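Local coordinates for molybdopterin-guanine dinucleotide biosynthesis protein B (Bacillus subtilis subsp. spizizenii, PDB 4OYH), which binds GTP, hydrolyses it weakly, and may act as an adapter that makes synthesis and use of the molybdopterin guanine dinucleotide cofactor efficient, at residues F26-R29 with I30-A34; L88-L91 with T92-I95. The protein carries 2 engineered substitutions. All coordinates share one frame; numbering follows the deposited sequence.

Contact 1: F26-R29 with I30-A34; sequences FIER and ILEKA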
loop_
_atom_site.group_PDB
_atom_site.type_symbol
_atom_site.label_atom_id
_atom_site.label_comp_id
_atom_site.label_asym_id
_atom_site.label_seq_id
_atom_site.Cartn_x
_atom_site.Cartn_y
_atom_site.Cartn_z
ATOM N N PHE A 26 2.389 22.944 4.118
ATOM C CA PHE A 26 3.670 22.817 4.762
ATOM C C PHE A 26 4.402 21.518 4.366
ATOM O O PHE A 26 5.543 21.561 3.919
ATOM C CB PHE A 26 3.468 22.894 6.268
ATOM C CG PHE A 26 4.711 22.993 7.014
ATOM C CD1 PHE A 26 5.650 23.926 6.675
ATOM C CD2 PHE A 26 4.962 22.125 8.078
ATOM C CE1 PHE A 26 6.845 23.996 7.381
ATOM C CE2 PHE A 26 6.121 22.204 8.787
ATOM C CZ PHE A 26 7.069 23.131 8.450
ATOM N N ILE A 27 3.719 20.383 4.494
ATOM C CA ILE A 27 4.251 19.081 4.090
ATOM C C ILE A 27 4.676 19.072 2.627
ATOM O O ILE A 27 5.748 18.582 2.275
ATOM C CB ILE A 27 3.209 17.959 4.384
ATOM C CG1 ILE A 27 3.321 17.529 5.867
ATOM C CG2 ILE A 27 3.429 16.715 3.521
ATOM C CD1 ILE A 27 1.982 17.321 6.560
ATOM N N GLU A 28 3.831 19.632 1.782
ATOM C CA GLU A 28 4.108 19.740 0.359
ATOM C C GLU A 28 5.410 20.439 0.084
ATOM O O GLU A 28 6.238 19.947 -0.677
ATOM C CB GLU A 28 3.008 20.522 -0.318
ATOM C CG GLU A 28 2.074 19.737 -1.123
ATOM C CD GLU A 28 1.598 20.573 -2.279
ATOM O OE1 GLU A 28 1.055 21.671 -2.005
ATOM O OE2 GLU A 28 1.782 20.141 -3.451
ATOM N N ARG A 29 5.549 21.628 0.662
ATOM C CA ARG A 29 6.798 22.367 0.620
ATOM C C ARG A 29 7.989 21.530 1.075
ATOM O O ARG A 29 9.025 21.508 0.419
ATOM C CB ARG A 29 6.703 23.617 1.468
ATOM C CG ARG A 29 6.890 24.896 0.697
ATOM C CD ARG A 29 5.665 25.219 -0.155
ATOM N NE ARG A 29 5.230 26.613 -0.013
ATOM C CZ ARG A 29 4.865 27.189 1.136
ATOM N NH1 ARG A 29 4.877 26.513 2.283
ATOM N NH2 ARG A 29 4.483 28.456 1.137
ATOM N N ILE A 30 7.841 20.802 2.165
ATOM C CA ILE A 30 8.922 19.934 2.632
ATOM C C ILE A 30 9.255 18.798 1.681
ATOM O O ILE A 30 10.424 18.462 1.485
ATOM C CB ILE A 30 8.584 19.299 3.956
ATOM C CG1 ILE A 30 8.359 20.379 5.025
ATOM C CG2 ILE A 30 9.674 18.284 4.350
ATOM C CD1 ILE A 30 7.584 19.854 6.235
ATOM N N LEU A 31 8.233 18.144 1.143
ATOM C CA LEU A 31 8.504 17.025 0.255
ATOM C C LEU A 31 9.148 17.467 -1.070
ATOM O O LEU A 31 10.074 16.805 -1.557
ATOM C CB LEU A 31 7.237 16.241 -0.016
ATOM C CG LEU A 31 6.660 15.532 1.201
ATOM C CD1 LEU A 31 5.300 14.911 0.873
ATOM C CD2 LEU A 31 7.636 14.473 1.719
ATOM N N GLU A 32 8.684 18.586 -1.625
ATOM C CA GLU A 32 9.248 19.145 -2.858
ATOM C C GLU A 32 10.738 19.368 -2.633
ATOM O O GLU A 32 11.577 18.870 -3.381
ATOM C CB GLU A 32 8.542 20.458 -3.258
ATOM C CG GLU A 32 7.081 20.276 -3.790
ATOM C CD GLU A 32 6.124 21.464 -3.521
ATOM O OE1 GLU A 32 4.960 21.428 -3.988
ATOM O OE2 GLU A 32 6.518 22.431 -2.841
ATOM N N LYS A 33 11.075 20.063 -1.558
ATOM C CA LYS A 33 12.470 20.343 -1.301
ATOM C C LYS A 33 13.283 19.084 -0.980
ATOM O O LYS A 33 14.476 19.077 -1.218
ATOM C CB LYS A 33 12.622 21.367 -0.178
ATOM C CG LYS A 33 13.917 22.158 -0.294
ATOM C CD LYS A 33 13.844 23.519 0.388
ATOM C CE LYS A 33 15.121 24.333 0.153
ATOM N NZ LYS A 33 15.298 25.476 1.116
ATOM N N ALA A 34 12.665 18.023 -0.476
ATOM C CA ALA A 34 13.393 16.769 -0.253
ATOM C C ALA A 34 13.716 15.996 -1.561
ATOM O O ALA A 34 14.733 15.293 -1.632
ATOM C CB ALA A 34 12.610 15.862 0.694
#

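Contact 2: L88-L91 with T92-I95; sequences LWDL and TRLI. Engineered in segment 88-91: Leu-88 (natural residue Asn).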
loop_
_atom_site.group_PDB
_atom_site.type_symbol
_atom_site.label_atom_id
_atom_site.label_comp_id
_atom_site.label_asym_id
_atom_site.label_seq_id
_atom_site.Cartn_x
_atom_site.Cartn_y
_atom_site.Cartn_z
ATOM N N LEU A 88 -4.484 -4.496 12.324
ATOM C CA LEU A 88 -4.576 -3.709 13.529
ATOM C C LEU A 88 -3.282 -2.920 13.583
ATOM O O LEU A 88 -2.336 -3.287 14.292
ATOM C CB LEU A 88 -4.781 -4.591 14.764
ATOM C CG LEU A 88 -5.350 -3.946 16.034
ATOM C CD1 LEU A 88 -4.545 -4.445 17.208
ATOM C CD2 LEU A 88 -5.357 -2.430 16.023
ATOM N N TRP A 89 -3.265 -1.851 12.785
ATOM C CA TRP A 89 -2.131 -0.947 12.650
ATOM C C TRP A 89 -1.974 -0.077 13.864
ATOM O O TRP A 89 -2.942 0.488 14.339
ATOM C CB TRP A 89 -2.303 -0.020 11.442
ATOM C CG TRP A 89 -2.226 -0.732 10.149
ATOM C CD1 TRP A 89 -3.249 -0.976 9.274
ATOM C CD2 TRP A 89 -1.066 -1.312 9.585
ATOM N NE1 TRP A 89 -2.787 -1.665 8.204
ATOM C CE2 TRP A 89 -1.444 -1.888 8.366
ATOM C CE3 TRP A 89 0.273 -1.395 9.990
ATOM C CZ2 TRP A 89 -0.524 -2.548 7.533
ATOM C CZ3 TRP A 89 1.189 -2.053 9.151
ATOM C CH2 TRP A 89 0.782 -2.611 7.954
ATOM N N ASP A 90 -0.749 0.032 14.346
ATOM C CA ASP A 90 -0.376 1.118 15.205
ATOM C C ASP A 90 0.871 1.714 14.571
ATOM O O ASP A 90 1.381 1.164 13.607
ATOM C CB ASP A 90 -0.151 0.668 16.657
ATOM C CG ASP A 90 0.633 -0.626 16.770
ATOM O OD1 ASP A 90 1.810 -0.674 16.356
ATOM O OD2 ASP A 90 0.069 -1.603 17.307
ATOM N N LEU A 91 1.322 2.846 15.109
ATOM C CA LEU A 91 2.339 3.666 14.503
ATOM C C LEU A 91 3.661 2.942 14.400
ATOM O O LEU A 91 4.383 3.109 13.427
ATOM C CB LEU A 91 2.528 4.959 15.287
ATOM C CG LEU A 91 3.594 5.891 14.700
ATOM C CD1 LEU A 91 3.431 6.087 13.182
ATOM C CD2 LEU A 91 3.545 7.255 15.402
ATOM N N THR A 92 3.952 2.116 15.392
ATOM C CA THR A 92 5.188 1.332 15.424
ATOM C C THR A 92 5.323 0.392 14.234
ATOM O O THR A 92 6.365 0.337 13.566
ATOM C CB THR A 92 5.248 0.519 16.722
ATOM O OG1 THR A 92 5.691 1.380 17.771
ATOM C CG2 THR A 92 6.208 -0.631 16.618
ATOM N N ARG A 93 4.275 -0.377 13.992
ATOM C CA ARG A 93 4.229 -1.253 12.840
ATOM C C ARG A 93 4.240 -0.485 11.522
ATOM O O ARG A 93 4.833 -0.957 10.540
ATOM C CB ARG A 93 2.998 -2.141 12.933
ATOM C CG ARG A 93 3.197 -3.273 13.948
ATOM C CD ARG A 93 2.047 -4.227 13.943
ATOM N NE ARG A 93 1.048 -3.876 14.947
ATOM C CZ ARG A 93 0.843 -4.545 16.083
ATOM N NH1 ARG A 93 1.567 -5.626 16.391
ATOM N NH2 ARG A 93 -0.100 -4.127 16.922
ATOM N N LEU A 94 3.620 0.693 11.478
ATOM C CA LEU A 94 3.668 1.458 10.232
ATOM C C LEU A 94 5.101 1.910 9.977
ATOM O O LEU A 94 5.533 1.911 8.842
ATOM C CB LEU A 94 2.713 2.656 10.247
ATOM C CG LEU A 94 1.232 2.238 10.306
ATOM C CD1 LEU A 94 0.411 3.344 10.902
ATOM C CD2 LEU A 94 0.691 1.843 8.933
ATOM N N ILE A 95 5.853 2.215 11.033
ATOM C CA ILE A 95 7.217 2.669 10.850
ATOM C C ILE A 95 8.102 1.502 10.392
ATOM O O ILE A 95 8.927 1.675 9.506
ATOM C CB ILE A 95 7.752 3.354 12.126
ATOM C CG1 ILE A 95 7.039 4.702 12.293
ATOM C CG2 ILE A 95 9.239 3.641 12.019
ATOM C CD1 ILE A 95 7.372 5.432 13.555
#

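Contact 1: F26-R29 with I30-A34
Phe-26 and Ile-30 meet one helical turn apart, the methyl CD1 of Ile-30 lying over one face of the phenyl ring, 3.9 Å from its centroid and displaced toward the rim beside CE2, a CH-pi contact. Phe-26 sends CG anti to its own N (chi1 -171°), which swings the ring alongside the following turn, while CG1 of Ile-30 leans back toward Phe-26 O. The next pair behaves differently: Ile-27 and Leu-31 run side by side in the same direction, with Ile-27 CG2 3.7 Å from Leu-31 CD1. The regular helical bonds link the same residues, including Leu-31 N to Ile-27 O at 2.8 Å. On another side of the helix the carboxylates of Glu-28 and Glu-32 come close, Glu-28 OE2 lying 3.5 Å from Glu-32 OE1 with their planes turned 59° apart. Such proximity of like charges may raise the proton affinity of one of them. All four apolar side chains touch the central sheet, and Phe-26 and Ile-30 also meet Val-164 of helix 161-171. This apolar face, laid on the parallel sheet, belongs to the helix that follows the P-loop in the P-loop NTPase fold.

Contact 2: L88-L91 with T92-I95
Asp-90 and Arg-93 form the N-terminal cap of helix 91-100, with Asp-90 as the N-cap residue. Its carboxylate serves two parts of the same arginine: OD1 accepts a long, weak but nearly straight bond from Arg-93 N (3.4 Å, 169° at the hydrogen), and OD2 makes a salt bridge with NH2. A chi1 of 43° places Asp-90 CG between the backbone N and carbonyl carbon, turning the carboxylate back over the first helical turn.

Arg-93 can be followed outward from CB, which lies 3.7 Å from Asp-90 O and also close to OD1. CG, still beside OD1, leads to a chain that bends at chi3 and brings the guanidinium back alongside the capping carboxylate. NE then lies near both Asp-90 OD2 and the carbonyl oxygen of the engineered Leu-88. CZ is nearest to OD2, and NH2 completes the approach at 2.6 Å from Asp-90 OD2. That bond is short but strongly bent and therefore weak as a hydrogen bond, the carboxylate and guanidinium planes being 36° apart.

Apolar contacts flank this polar cap. Leu-94 CD2 presses on one face of the Trp-89 indole toward its rim, 3.4 Å from CE3, and the two side chains cross at about a right angle. The indole is also held by its NE1, which bonds to Ala-85 O, and Leu-81 of the second subunit packs against both Trp-89 and Leu-94. Leu-91 faces the central sheet through Ile-108 and Leu-44. One turn on, Ile-95 lies against it, with Leu-91 CD1 4.0 Å from both CG1 and CD1 of Ile-95.

In the fold
Both contacts show side chains meeting about one turn apart, but at different places along a helix. Contact 1 lies within helix 23-35 and is the more buried, with apolar pairs that pack on the central sheet and, for Phe-26 and Ile-30, also on helix 161-171; contact 2 opens helix 91-100, and its salt bridge belongs to a more exposed margin. Their centres are about 23 Å apart, on opposite sides of the chain's centre, yet residues of both pack against strands 41-46 and 105-109. Each also touches the second subunit. The charged pairs differ too: two like carboxylates approach in contact 1, whereas opposite charges pair across the helix start in contact 2.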